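Local coordinates for uncharacterized protein (Chaetomium thermophilum, PDB 3LPZ), which probably acts as the Get4 component of the Get pathway, an alpha-solenoid that binds Get5 and takes part in tail-anchored protein biogenesis, at residues A[136-142]-A[158-163]; A[62-67]-A[102-107]; A[171-175]-A[212-217]; A[186-191]-A[242-248]. The contacts are given in a common frame with arbitrary orientation. Where two conformers were deposited one is given. Residue numbers count along the deposited sequence, not the author numbering.

In the fold
The four contacts are spread along the alpha-solenoid. Contact 2 lies toward the N-terminal end, about 41 Å between centres from contact 4, on the opposite side of the chain's centre. Contact 1 is the most central. Contacts 1 and 2 are partly buried, and each sets a helix against the end of another and the turn after it. They touch through Val141 and Val142 on Leu104 and Arg105. Contacts 3 and 4 are buried helix pairs whose segments alternate along the chain, and they touch through Phe213 and Leu217. Contact 1 has a direct polar link between histidines, contact 2 a water bridge, contact 3 an aromatic pair, and contact 4 aliphatic packing.

Contact 1 of 4, residues A[136-142]-A[158-163]; sequences PELHHVV and HLVLGT
Residues 136-142 form the first turns of helix 136-148. Residues 158-163 run from the end of helix 152-159 through a type I turn, Leu159 to Gly162, into extended Thr163. The backbones are closest at Pro136 and Gly162 (CA to CA 4.3 Å) and at His139 and His158 (CA to CA 4.8 Å). One hydrogen bond joins His139 ND1 to His158 ND1 at 2.8 Å. Both histidines are m at chi1, and their rings meet rim to rim. Two CH-pi contacts cover ring faces: Val142 CG1 lies 3.6 Å from the His158 centroid, and Leu161 CB lies 3.9 Å from that of His139. Backbone CA-H...O contacts tie Pro136 CA to Leu161 O (3.6 Å) and Gly162 CA to Pro136 O (3.5 Å). Thr163 CG2 packs on Glu137 CA at 3.5 Å. The contact joins two successive helices, 136-148 and 152-159, of the alpha-solenoid. Helices 94-104 and 112-128 pack on Leu138 and Val142, while helix 166-179 receives His140 and Leu159.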
loop_
_atom_site.group_PDB
_atom_site.type_symbol
_atom_site.label_atom_id
_atom_site.label_comp_id
_atom_site.label_asym_id
_atom_site.label_seq_id
_atom_site.Cartn_x
_atom_site.Cartn_y
_atom_site.Cartn_z
ATOM N N PRO A 136 -2.553 6.578 7.035
ATOM C CA PRO A 136 -2.756 6.564 5.591
ATOM C C PRO A 136 -1.846 7.499 4.770
ATOM O O PRO A 136 -1.379 7.096 3.685
ATOM C CB PRO A 136 -4.211 7.020 5.454
ATOM C CG PRO A 136 -4.880 6.388 6.699
ATOM C CD PRO A 136 -3.834 6.659 7.776
ATOM N N GLU A 137 -1.630 8.729 5.248
ATOM C CA GLU A 137 -0.818 9.703 4.481
ATOM C C GLU A 137 0.642 9.230 4.424
ATOM O O GLU A 137 1.296 9.355 3.391
ATOM C CB GLU A 137 -0.905 11.127 5.086
ATOM C CG GLU A 137 -0.169 12.186 4.293
ATOM C CD GLU A 137 -0.412 13.612 4.828
ATOM O OE1 GLU A 137 -1.390 13.861 5.588
ATOM O OE2 GLU A 137 0.411 14.483 4.513
ATOM N N LEU A 138 1.146 8.646 5.512
ATOM C CA LEU A 138 2.504 8.074 5.446
ATOM C C LEU A 138 2.577 6.930 4.431
ATOM O O LEU A 138 3.517 6.880 3.610
ATOM C CB LEU A 138 2.985 7.610 6.821
ATOM C CG LEU A 138 3.254 8.692 7.880
ATOM C CD1 LEU A 138 3.724 8.003 9.165
ATOM C CD2 LEU A 138 4.329 9.702 7.418
ATOM N N HIS A 139 1.569 6.039 4.441
ATOM C CA HIS A 139 1.502 4.966 3.431
ATOM C C HIS A 139 1.438 5.546 2.012
ATOM O O HIS A 139 2.104 5.043 1.095
ATOM C CB HIS A 139 0.287 4.042 3.632
ATOM C CG HIS A 139 0.488 2.996 4.686
ATOM N ND1 HIS A 139 1.523 2.085 4.644
ATOM C CD2 HIS A 139 -0.220 2.705 5.807
ATOM C CE1 HIS A 139 1.445 1.269 5.686
ATOM N NE2 HIS A 139 0.399 1.627 6.412
ATOM N N HIS A 140 0.618 6.578 1.823
ATOM C CA HIS A 140 0.544 7.226 0.530
ATOM C C HIS A 140 1.916 7.737 0.017
ATOM O O HIS A 140 2.324 7.445 -1.103
ATOM C CB HIS A 140 -0.447 8.381 0.527
ATOM C CG HIS A 140 -0.471 9.109 -0.789
ATOM N ND1 HIS A 140 -1.088 8.586 -1.906
ATOM C CD2 HIS A 140 0.082 10.286 -1.174
ATOM C CE1 HIS A 140 -0.919 9.419 -2.925
ATOM N NE2 HIS A 140 -0.223 10.463 -2.506
ATOM N N VAL A 141 2.575 8.551 0.825
ATOM C CA VAL A 141 3.865 9.098 0.447
ATOM C C VAL A 141 4.946 8.016 0.207
ATOM O O VAL A 141 5.639 8.074 -0.796
ATOM C CB VAL A 141 4.329 10.192 1.429
ATOM C CG1 VAL A 141 5.729 10.714 1.000
ATOM C CG2 VAL A 141 3.271 11.348 1.444
ATOM N N VAL A 142 5.058 7.029 1.091
ATOM C CA VAL A 142 6.018 5.945 0.903
ATOM C C VAL A 142 5.670 5.222 -0.407
ATOM O O VAL A 142 6.539 4.913 -1.224
ATOM C CB VAL A 142 5.979 4.944 2.102
ATOM C CG1 VAL A 142 6.753 3.646 1.789
ATOM C CG2 VAL A 142 6.523 5.627 3.375
ATOM N N HIS A 158 1.752 -0.426 0.240
ATOM C CA HIS A 158 1.448 0.837 0.919
ATOM C C HIS A 158 0.235 1.561 0.332
ATOM O O HIS A 158 -0.622 2.037 1.087
ATOM C CB HIS A 158 2.663 1.744 0.901
ATOM C CG HIS A 158 3.772 1.240 1.767
ATOM N ND1 HIS A 158 3.766 1.393 3.138
ATOM C CD2 HIS A 158 4.899 0.545 1.462
ATOM C CE1 HIS A 158 4.861 0.840 3.638
ATOM N NE2 HIS A 158 5.563 0.317 2.642
ATOM N N LEU A 159 0.139 1.597 -1.002
ATOM C CA LEU A 159 -0.957 2.356 -1.642
ATOM C C LEU A 159 -2.349 1.821 -1.308
ATOM O O LEU A 159 -3.291 2.609 -1.244
ATOM C CB LEU A 159 -0.755 2.476 -3.154
ATOM C CG LEU A 159 0.432 3.399 -3.523
ATOM C CD1 LEU A 159 0.846 3.181 -4.967
ATOM C CD2 LEU A 159 0.122 4.929 -3.234
ATOM N N VAL A 160 -2.482 0.508 -1.098
ATOM C CA VAL A 160 -3.784 -0.066 -0.744
ATOM C C VAL A 160 -4.255 0.379 0.645
ATOM O O VAL A 160 -5.472 0.315 0.966
ATOM C CB VAL A 160 -3.832 -1.628 -0.885
ATOM C CG1 VAL A 160 -3.633 -2.011 -2.338
ATOM C CG2 VAL A 160 -2.832 -2.354 0.066
ATOM N N LEU A 161 -3.303 0.840 1.451
ATOM C CA LEU A 161 -3.536 1.386 2.780
ATOM C C LEU A 161 -3.468 2.921 2.849
ATOM O O LEU A 161 -3.374 3.478 3.944
ATOM C CB LEU A 161 -2.522 0.777 3.768
ATOM C CG LEU A 161 -2.595 -0.762 3.910
ATOM C CD1 LEU A 161 -1.466 -1.273 4.819
ATOM C CD2 LEU A 161 -3.999 -1.204 4.440
ATOM N N GLY A 162 -3.545 3.593 1.696
ATOM C CA GLY A 162 -3.276 5.028 1.610
ATOM C C GLY A 162 -4.525 5.899 1.773
ATOM O O GLY A 162 -5.517 5.524 2.449
ATOM N N THR A 163 -4.444 7.087 1.193
ATOM C CA THR A 163 -5.459 8.115 1.346
ATOM C C THR A 163 -6.344 8.090 0.112
ATOM O O THR A 163 -6.158 7.250 -0.788
ATOM C CB THR A 163 -4.794 9.522 1.392
ATOM O OG1 THR A 163 -4.088 9.738 0.161
ATOM C CG2 THR A 163 -3.804 9.645 2.585
#

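Contact 2 of 4, residues A[62-67]-A[102-107]; sequences SQTLLR and GCLRLF
Leu106 and Leu66 form the centre of this contact, with Gln63 beside them. Residues 62-67 are the last turns of helix 51-67. Residues 102-107 leave helix 94-104 through a type I turn from Leu104 to Phe107. The CA atoms of Gln63 and Cys103 are 5.5 Å apart, and those of Leu66 and Leu106 are 5.7 Å apart. Both leucines are m,t and direct CB toward the other segment, so Leu66 CB meets Leu106 CB at 3.7 Å. Leu66 also reaches Cys103 O with CD1 at 3.5 Å. Its CD2 stands over the Phe107 ring, 4.2 Å from the centroid, as a CH-pi contact. Leu106 CD1 packs on Gln63 CB at 3.7 Å, and Leu106 CD2 lies over the Arg67 guanidinium, 3.7 Å from NH1. Gln63, m,t, extends along Gly102 and Cys103, with NE2 3.6 Å from Cys103 N. A CB on Gly102 would clash with this amide. One water donates to Leu66 O at 2.8 Å and to Leu106 O at 3.0 Å, bridging the two backbones. This is mainly apolar packing, with a polar rim and one bridging water, between a helix end and the turn that follows another helix in the alpha-solenoid. Helix 71-88 packs against Ser62 and Cys103, helix 112-128 against Cys103, Leu104 and Phe107, and helix 136-148 against Leu104 and Arg105.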
loop_
_atom_site.group_PDB
_atom_site.type_symbol
_atom_site.label_atom_id
_atom_site.label_comp_id
_atom_site.label_asym_id
_atom_site.label_seq_id
_atom_site.Cartn_x
_atom_site.Cartn_y
_atom_site.Cartn_z
ATOM N N SER A 62 18.959 15.902 11.711
ATOM C CA SER A 62 18.788 14.768 10.810
ATOM C C SER A 62 18.648 15.243 9.365
ATOM O O SER A 62 19.324 14.724 8.463
ATOM C CB SER A 62 17.542 13.942 11.155
ATOM O OG SER A 62 17.333 13.005 10.102
ATOM N N GLN A 63 17.762 16.212 9.151
ATOM C CA GLN A 63 17.547 16.749 7.809
ATOM C C GLN A 63 18.819 17.413 7.253
ATOM O O GLN A 63 19.165 17.223 6.058
ATOM C CB GLN A 63 16.332 17.682 7.765
ATOM C CG GLN A 63 15.045 16.920 8.127
ATOM C CD GLN A 63 13.816 17.786 8.211
ATOM O OE1 GLN A 63 13.863 18.953 7.862
ATOM N NE2 GLN A 63 12.697 17.212 8.676
ATOM N N THR A 64 19.530 18.162 8.097
ATOM C CA THR A 64 20.802 18.753 7.637
ATOM C C THR A 64 21.826 17.704 7.198
ATOM O O THR A 64 22.518 17.868 6.167
ATOM C CB THR A 64 21.434 19.687 8.692
ATOM O OG1 THR A 64 20.521 20.747 8.980
ATOM C CG2 THR A 64 22.742 20.294 8.157
ATOM N N LEU A 65 21.940 16.630 7.983
ATOM C CA LEU A 65 22.878 15.561 7.650
ATOM C C LEU A 65 22.472 14.905 6.341
ATOM O O LEU A 65 23.310 14.670 5.475
ATOM C CB LEU A 65 22.925 14.515 8.753
ATOM C CG LEU A 65 23.748 14.913 9.980
ATOM C CD1 LEU A 65 23.292 14.159 11.219
ATOM C CD2 LEU A 65 25.240 14.693 9.719
ATOM N N LEU A 66 21.178 14.614 6.209
ATOM C CA LEU A 66 20.653 14.021 4.969
ATOM C C LEU A 66 20.888 14.915 3.743
ATOM O O LEU A 66 21.232 14.406 2.686
ATOM C CB LEU A 66 19.159 13.628 5.097
ATOM C CG LEU A 66 18.871 12.515 6.118
ATOM C CD1 LEU A 66 17.349 12.395 6.452
ATOM C CD2 LEU A 66 19.416 11.178 5.610
ATOM N N ARG A 67 20.698 16.226 3.889
ATOM C CA ARG A 67 20.997 17.186 2.801
ATOM C C ARG A 67 22.482 17.255 2.474
ATOM O O ARG A 67 22.840 17.579 1.359
ATOM C CB ARG A 67 20.562 18.605 3.158
ATOM C CG ARG A 67 19.112 18.863 2.967
ATOM C CD ARG A 67 18.766 20.302 3.269
ATOM N NE ARG A 67 17.347 20.387 3.593
ATOM C CZ ARG A 67 16.360 20.483 2.696
ATOM N NH1 ARG A 67 16.611 20.530 1.389
ATOM N NH2 ARG A 67 15.106 20.540 3.107
ATOM N N GLY A 102 9.543 15.164 6.178
ATOM C CA GLY A 102 10.699 15.994 5.853
ATOM C C GLY A 102 11.982 15.155 5.835
ATOM O O GLY A 102 12.852 15.356 4.956
ATOM N N CYS A 103 12.132 14.242 6.792
ATOM C CA CYS A 103 13.300 13.326 6.788
ATOM C C CYS A 103 13.245 12.337 5.616
ATOM O O CYS A 103 14.237 12.162 4.874
ATOM C CB CYS A 103 13.411 12.548 8.110
ATOM S SG CYS A 103 13.762 13.593 9.558
ATOM N N LEU A 104 12.082 11.711 5.454
ATOM C CA LEU A 104 11.858 10.679 4.424
ATOM C C LEU A 104 12.306 11.116 3.034
ATOM O O LEU A 104 13.010 10.371 2.321
ATOM C CB LEU A 104 10.363 10.308 4.355
ATOM C CG LEU A 104 9.982 9.175 3.377
ATOM C CD1 LEU A 104 10.692 7.889 3.765
ATOM C CD2 LEU A 104 8.432 8.930 3.311
ATOM N N ARG A 105 11.879 12.318 2.649
ATOM C CA ARG A 105 12.099 12.805 1.298
ATOM C C ARG A 105 13.564 13.178 1.058
ATOM O O ARG A 105 13.977 13.344 -0.077
ATOM C CB ARG A 105 11.199 13.996 1.013
ATOM C CG ARG A 105 9.713 13.614 0.971
ATOM C CD ARG A 105 8.916 14.786 0.407
ATOM N NE ARG A 105 7.454 14.596 0.387
ATOM C CZ ARG A 105 6.780 13.936 -0.556
ATOM N NH1 ARG A 105 7.433 13.341 -1.555
ATOM N NH2 ARG A 105 5.443 13.856 -0.492
ATOM N N LEU A 106 14.355 13.296 2.124
ATOM C CA LEU A 106 15.777 13.618 1.956
ATOM C C LEU A 106 16.726 12.424 1.904
ATOM O O LEU A 106 17.910 12.599 1.620
ATOM C CB LEU A 106 16.229 14.647 2.996
ATOM C CG LEU A 106 15.612 16.057 2.895
ATOM C CD1 LEU A 106 15.861 16.832 4.206
ATOM C CD2 LEU A 106 16.155 16.848 1.712
ATOM N N PHE A 107 16.234 11.215 2.159
ATOM C CA PHE A 107 17.063 10.023 1.990
ATOM C C PHE A 107 17.302 9.744 0.507
ATOM O O PHE A 107 16.385 9.923 -0.305
ATOM C CB PHE A 107 16.359 8.774 2.499
ATOM C CG PHE A 107 16.391 8.591 3.981
ATOM C CD1 PHE A 107 15.354 9.091 4.778
ATOM C CD2 PHE A 107 17.407 7.834 4.581
ATOM C CE1 PHE A 107 15.351 8.873 6.161
ATOM C CE2 PHE A 107 17.407 7.624 5.946
ATOM C CZ PHE A 107 16.371 8.124 6.742
HETATM O O HOH W 1 20.744 11.727 1.881
#

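Contact 3 of 4, residues A[171-175]-A[212-217]; sequences ARMEY and IFTSAL
Residues 171-175 of helix 166-179 cross residues 212-217 of helix 203-220 at -41°, with the segment axes 8.8 Å apart at closest approach. The two run in broadly the same direction. The nearest CA atoms are those of Ala171 and Phe213, at 5.1 Å, where Ala171 CB points toward the other helix and permits close approach. Tyr175 and Phe213 are both t at chi1. The edge of the Tyr175 ring meets the face of Phe213 in a T-shaped stack, with centroids 5.4 Å apart and planes at 72°. Tyr175 CD1 is 3.9 Å from Phe213 CE2. Ala216 CB sits over a face of the tyrosine ring, 3.9 Å from its centroid, in a CH-pi contact. Tyr175 CE1 also reaches Leu217 CA at 3.5 Å. Ile212, m,m, sets CG2 3.7 Å from both Ala171 CB and Arg172 CG. Arg172 starts away from the partner helix, but its m,t,t chain brings the end back, so that Ile212 CG2 lies over one guanidinium face. Arg172 NE forms a salt bridge to Glu168 of the same helix. The phenol OH of Tyr175 is hydrogen-bonded to Asp220. The polar ends thus have partners beyond the two segments. The contact itself rests on shape and on aromatic and aliphatic packing, consistent with a buried helix pair in an alpha-solenoid.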
loop_
_atom_site.group_PDB
_atom_site.type_symbol
_atom_site.label_atom_id
_atom_site.label_comp_id
_atom_site.label_asym_id
_atom_site.label_seq_id
_atom_site.Cartn_x
_atom_site.Cartn_y
_atom_site.Cartn_z
ATOM N N ALA A 171 -3.461 2.884 -9.677
ATOM C CA ALA A 171 -4.000 2.523 -10.992
ATOM C C ALA A 171 -3.051 2.965 -12.138
ATOM O O ALA A 171 -2.826 2.208 -13.096
ATOM C CB ALA A 171 -5.401 3.140 -11.167
ATOM N N ARG A 172 -2.490 4.166 -12.023
ATOM C CA ARG A 172 -1.508 4.662 -13.028
ATOM C C ARG A 172 -0.202 3.883 -13.008
ATOM O O ARG A 172 0.401 3.638 -14.065
ATOM C CB ARG A 172 -1.224 6.155 -12.836
ATOM C CG ARG A 172 -2.389 7.018 -13.279
ATOM C CD ARG A 172 -2.052 8.532 -13.287
ATOM N NE ARG A 172 -3.280 9.337 -13.351
ATOM C CZ ARG A 172 -4.035 9.484 -14.443
ATOM N NH1 ARG A 172 -3.713 8.867 -15.579
ATOM N NH2 ARG A 172 -5.128 10.240 -14.404
ATOM N N MET A 173 0.210 3.452 -11.823
ATOM C CA MET A 173 1.364 2.557 -11.694
ATOM C C MET A 173 1.071 1.197 -12.349
ATOM O O MET A 173 1.886 0.685 -13.109
ATOM C CB MET A 173 1.771 2.384 -10.226
ATOM C CG MET A 173 3.033 1.507 -10.012
ATOM S SD MET A 173 2.939 0.499 -8.507
ATOM C CE MET A 173 1.899 -0.805 -9.168
ATOM N N GLU A 174 -0.084 0.617 -12.052
ATOM C CA GLU A 174 -0.478 -0.633 -12.706
ATOM C C GLU A 174 -0.566 -0.464 -14.220
ATOM O O GLU A 174 -0.204 -1.375 -14.956
ATOM C CB GLU A 174 -1.792 -1.225 -12.161
ATOM C CG GLU A 174 -1.847 -1.593 -10.637
ATOM C CD GLU A 174 -0.878 -2.663 -10.182
ATOM O OE1 GLU A 174 -0.267 -3.370 -11.019
ATOM O OE2 GLU A 174 -0.715 -2.798 -8.954
ATOM N N TYR A 175 -1.070 0.675 -14.689
ATOM C CA TYR A 175 -1.102 0.921 -16.124
ATOM C C TYR A 175 0.326 0.996 -16.716
ATOM O O TYR A 175 0.576 0.432 -17.784
ATOM C CB TYR A 175 -1.888 2.200 -16.506
ATOM C CG TYR A 175 -2.171 2.183 -17.981
ATOM C CD1 TYR A 175 -3.188 1.378 -18.480
ATOM C CD2 TYR A 175 -1.394 2.901 -18.883
ATOM C CE1 TYR A 175 -3.458 1.296 -19.818
ATOM C CE2 TYR A 175 -1.663 2.826 -20.276
ATOM C CZ TYR A 175 -2.697 1.999 -20.717
ATOM O OH TYR A 175 -3.011 1.880 -22.052
ATOM N N ILE A 212 -9.742 5.138 -13.213
ATOM C CA ILE A 212 -8.438 5.644 -13.689
ATOM C C ILE A 212 -7.766 4.684 -14.665
ATOM O O ILE A 212 -7.276 5.115 -15.741
ATOM C CB ILE A 212 -7.489 6.007 -12.518
ATOM C CG1 ILE A 212 -8.068 7.164 -11.662
ATOM C CG2 ILE A 212 -6.052 6.311 -13.008
ATOM C CD1 ILE A 212 -8.199 8.573 -12.367
ATOM N N PHE A 213 -7.729 3.398 -14.323
ATOM C CA PHE A 213 -7.000 2.441 -15.164
ATOM C C PHE A 213 -7.694 2.353 -16.544
ATOM O O PHE A 213 -7.035 2.408 -17.595
ATOM C CB PHE A 213 -6.965 1.050 -14.505
ATOM C CG PHE A 213 -6.192 0.038 -15.279
ATOM C CD1 PHE A 213 -6.784 -0.665 -16.338
ATOM C CD2 PHE A 213 -4.849 -0.230 -14.952
ATOM C CE1 PHE A 213 -6.042 -1.627 -17.074
ATOM C CE2 PHE A 213 -4.111 -1.173 -15.671
ATOM C CZ PHE A 213 -4.702 -1.872 -16.741
ATOM N N THR A 214 -9.013 2.168 -16.530
ATOM C CA THR A 214 -9.746 2.062 -17.783
ATOM C C THR A 214 -9.759 3.359 -18.608
ATOM O O THR A 214 -9.761 3.275 -19.822
ATOM C CB THR A 214 -11.169 1.477 -17.609
ATOM O OG1 THR A 214 -11.964 2.331 -16.761
ATOM C CG2 THR A 214 -11.074 0.051 -17.027
ATOM N N SER A 215 -9.754 4.536 -17.963
ATOM C CA SER A 215 -9.600 5.789 -18.732
ATOM C C SER A 215 -8.241 5.828 -19.410
ATOM O O SER A 215 -8.151 6.278 -20.534
ATOM C CB SER A 215 -9.736 7.040 -17.861
ATOM O OG SER A 215 -11.040 7.038 -17.350
ATOM N N ALA A 216 -7.199 5.359 -18.713
ATOM C CA ALA A 216 -5.845 5.350 -19.272
ATOM C C ALA A 216 -5.799 4.411 -20.483
ATOM O O ALA A 216 -5.238 4.749 -21.542
ATOM C CB ALA A 216 -4.792 4.927 -18.182
ATOM N N LEU A 217 -6.400 3.234 -20.325
ATOM C CA LEU A 217 -6.451 2.250 -21.398
ATOM C C LEU A 217 -7.094 2.839 -22.668
ATOM O O LEU A 217 -6.569 2.676 -23.771
ATOM C CB LEU A 217 -7.204 0.991 -20.933
ATOM C CG LEU A 217 -7.295 -0.155 -21.927
ATOM C CD1 LEU A 217 -5.916 -0.746 -22.216
ATOM C CD2 LEU A 217 -8.219 -1.247 -21.354
#

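Contact 4 of 4, residues A[186-191]-A[242-248]; sequences APLYCA and LPLLNFI
This is a buried packing of apolar side chains between two helix starts in the alpha-solenoid. Residues 186-191 open helix 186-199. Leu242 is at the N-cap position of helix 243-256, and residues 243-248 are its first turns. The helical segments point the same way, at 27°, with axes 8.6 Å apart at closest approach. The CA atoms of Pro187 and Leu245 are 4.7 Å apart, and the gap widens to 7.3 Å between the CA atoms of Ala191 and Ile248. Pro187 is at the centre. Its CB lies 3.6 Å from both Leu244 CB and Leu245 N, and its CG 4.2 Å from Leu245 CB. Ile248, m,t, extends CD1 to Pro187 O (3.4 Å), Ala191 CB (4.0 Å) and Cys190 CB (4.2 Å). Cys190, t at chi1, places SG 3.9 Å from Leu245 CD2. At the N-terminal end, Ala186 CB meets Leu242 CD1 at 4.2 Å. Around the pair, helix 203-220 packs Phe213 on Cys190, and Leu217 on Leu242 and Leu245. Tyr178 of helix 166-179 meets Ala186, and helix 271-275 touches Leu244.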
loop_
_atom_site.group_PDB
_atom_site.type_symbol
_atom_site.label_atom_id
_atom_site.label_comp_id
_atom_site.label_asym_id
_atom_site.label_seq_id
_atom_site.Cartn_x
_atom_site.Cartn_y
_atom_site.Cartn_z
ATOM N N ALA A 186 -4.186 -6.552 -20.001
ATOM C CA ALA A 186 -4.851 -5.390 -19.331
ATOM C C ALA A 186 -5.690 -5.739 -18.070
ATOM O O ALA A 186 -5.524 -5.080 -17.056
ATOM C CB ALA A 186 -5.661 -4.533 -20.296
ATOM N N PRO A 187 -6.565 -6.789 -18.125
ATOM C CA PRO A 187 -7.397 -7.107 -16.944
ATOM C C PRO A 187 -6.593 -7.550 -15.724
ATOM O O PRO A 187 -7.032 -7.328 -14.593
ATOM C CB PRO A 187 -8.281 -8.275 -17.421
ATOM C CG PRO A 187 -8.144 -8.265 -18.974
ATOM C CD PRO A 187 -6.798 -7.736 -19.241
ATOM N N LEU A 188 -5.422 -8.162 -15.943
ATOM C CA LEU A 188 -4.567 -8.612 -14.835
ATOM C C LEU A 188 -4.011 -7.430 -14.036
ATOM O O LEU A 188 -3.939 -7.475 -12.821
ATOM C CB LEU A 188 -3.419 -9.488 -15.344
ATOM C CG LEU A 188 -3.658 -10.986 -15.623
ATOM C CD1 LEU A 188 -5.065 -11.351 -16.054
ATOM C CD2 LEU A 188 -2.562 -11.543 -16.585
ATOM N N TYR A 189 -3.614 -6.375 -14.728
ATOM C CA TYR A 189 -3.088 -5.195 -14.065
ATOM C C TYR A 189 -4.197 -4.377 -13.474
ATOM O O TYR A 189 -4.044 -3.823 -12.376
ATOM C CB TYR A 189 -2.207 -4.375 -15.013
ATOM C CG TYR A 189 -0.931 -5.135 -15.344
ATOM C CD1 TYR A 189 0.164 -5.111 -14.471
ATOM C CD2 TYR A 189 -0.851 -5.949 -16.483
ATOM C CE1 TYR A 189 1.331 -5.842 -14.755
ATOM C CE2 TYR A 189 0.308 -6.672 -16.770
ATOM C CZ TYR A 189 1.386 -6.615 -15.903
ATOM O OH TYR A 189 2.514 -7.338 -16.175
ATOM N N CYS A 190 -5.341 -4.348 -14.148
ATOM C CA CYS A 190 -6.495 -3.679 -13.571
ATOM C C CYS A 190 -6.876 -4.341 -12.234
ATOM O O CYS A 190 -7.126 -3.632 -11.245
ATOM C CB CYS A 190 -7.677 -3.672 -14.562
ATOM S SG CYS A 190 -9.036 -2.650 -14.004
ATOM N N ALA A 191 -6.865 -5.684 -12.207
ATOM C CA ALA A 191 -7.215 -6.449 -11.016
ATOM C C ALA A 191 -6.270 -6.173 -9.857
ATOM O O ALA A 191 -6.718 -6.103 -8.745
ATOM C CB ALA A 191 -7.300 -7.942 -11.303
ATOM N N LEU A 242 -11.884 -7.732 -24.265
ATOM C CA LEU A 242 -11.207 -8.004 -22.989
ATOM C C LEU A 242 -12.228 -8.539 -21.966
ATOM O O LEU A 242 -12.620 -7.832 -21.035
ATOM C CB LEU A 242 -10.484 -6.750 -22.488
ATOM C CG LEU A 242 -9.336 -6.193 -23.360
ATOM C CD1 LEU A 242 -8.926 -4.787 -22.912
ATOM C CD2 LEU A 242 -8.114 -7.129 -23.374
ATOM N N PRO A 243 -12.683 -9.792 -22.158
ATOM C CA PRO A 243 -13.734 -10.360 -21.281
ATOM C C PRO A 243 -13.474 -10.265 -19.756
ATOM O O PRO A 243 -14.419 -10.074 -18.989
ATOM C CB PRO A 243 -13.809 -11.835 -21.701
ATOM C CG PRO A 243 -12.780 -12.056 -22.761
ATOM C CD PRO A 243 -12.310 -10.708 -23.254
ATOM N N LEU A 244 -12.236 -10.451 -19.305
ATOM C CA LEU A 244 -11.975 -10.417 -17.862
ATOM C C LEU A 244 -12.048 -9.010 -17.296
ATOM O O LEU A 244 -12.250 -8.812 -16.097
ATOM C CB LEU A 244 -10.603 -11.004 -17.524
ATOM C CG LEU A 244 -10.528 -12.535 -17.472
ATOM C CD1 LEU A 244 -9.104 -12.937 -17.041
ATOM C CD2 LEU A 244 -11.607 -13.131 -16.565
ATOM N N LEU A 245 -11.829 -8.014 -18.138
ATOM C CA LEU A 245 -12.035 -6.644 -17.679
ATOM C C LEU A 245 -13.555 -6.412 -17.476
ATOM O O LEU A 245 -13.996 -5.697 -16.550
ATOM C CB LEU A 245 -11.450 -5.669 -18.692
ATOM C CG LEU A 245 -10.470 -4.649 -18.127
ATOM C CD1 LEU A 245 -9.900 -3.715 -19.225
ATOM C CD2 LEU A 245 -11.135 -3.845 -17.014
ATOM N N ASN A 246 -14.347 -7.016 -18.351
ATOM C CA ASN A 246 -15.801 -6.977 -18.205
ATOM C C ASN A 246 -16.264 -7.685 -16.953
ATOM O O ASN A 246 -17.136 -7.191 -16.258
ATOM C CB ASN A 246 -16.473 -7.566 -19.447
ATOM C CG ASN A 246 -16.089 -6.801 -20.692
ATOM O OD1 ASN A 246 -15.788 -5.605 -20.609
ATOM N ND2 ASN A 246 -16.078 -7.473 -21.839
ATOM N N PHE A 247 -15.635 -8.817 -16.639
ATOM C CA PHE A 247 -15.862 -9.487 -15.374
ATOM C C PHE A 247 -15.617 -8.551 -14.179
ATOM O O PHE A 247 -16.446 -8.457 -13.257
ATOM C CB PHE A 247 -14.926 -10.697 -15.258
ATOM C CG PHE A 247 -14.962 -11.348 -13.913
ATOM C CD1 PHE A 247 -15.992 -12.229 -13.581
ATOM C CD2 PHE A 247 -13.965 -11.085 -12.974
ATOM C CE1 PHE A 247 -16.024 -12.862 -12.315
ATOM C CE2 PHE A 247 -13.994 -11.691 -11.709
ATOM C CZ PHE A 247 -15.027 -12.584 -11.381
ATOM N N ILE A 248 -14.468 -7.882 -14.188
ATOM C CA ILE A 248 -14.147 -6.889 -13.160
ATOM C C ILE A 248 -15.187 -5.753 -13.083
ATOM O O ILE A 248 -15.646 -5.428 -11.986
ATOM C CB ILE A 248 -12.736 -6.284 -13.353
ATOM C CG1 ILE A 248 -11.653 -7.361 -13.187
ATOM C CG2 ILE A 248 -12.524 -5.083 -12.394
ATOM C CD1 ILE A 248 -10.277 -6.897 -13.757
#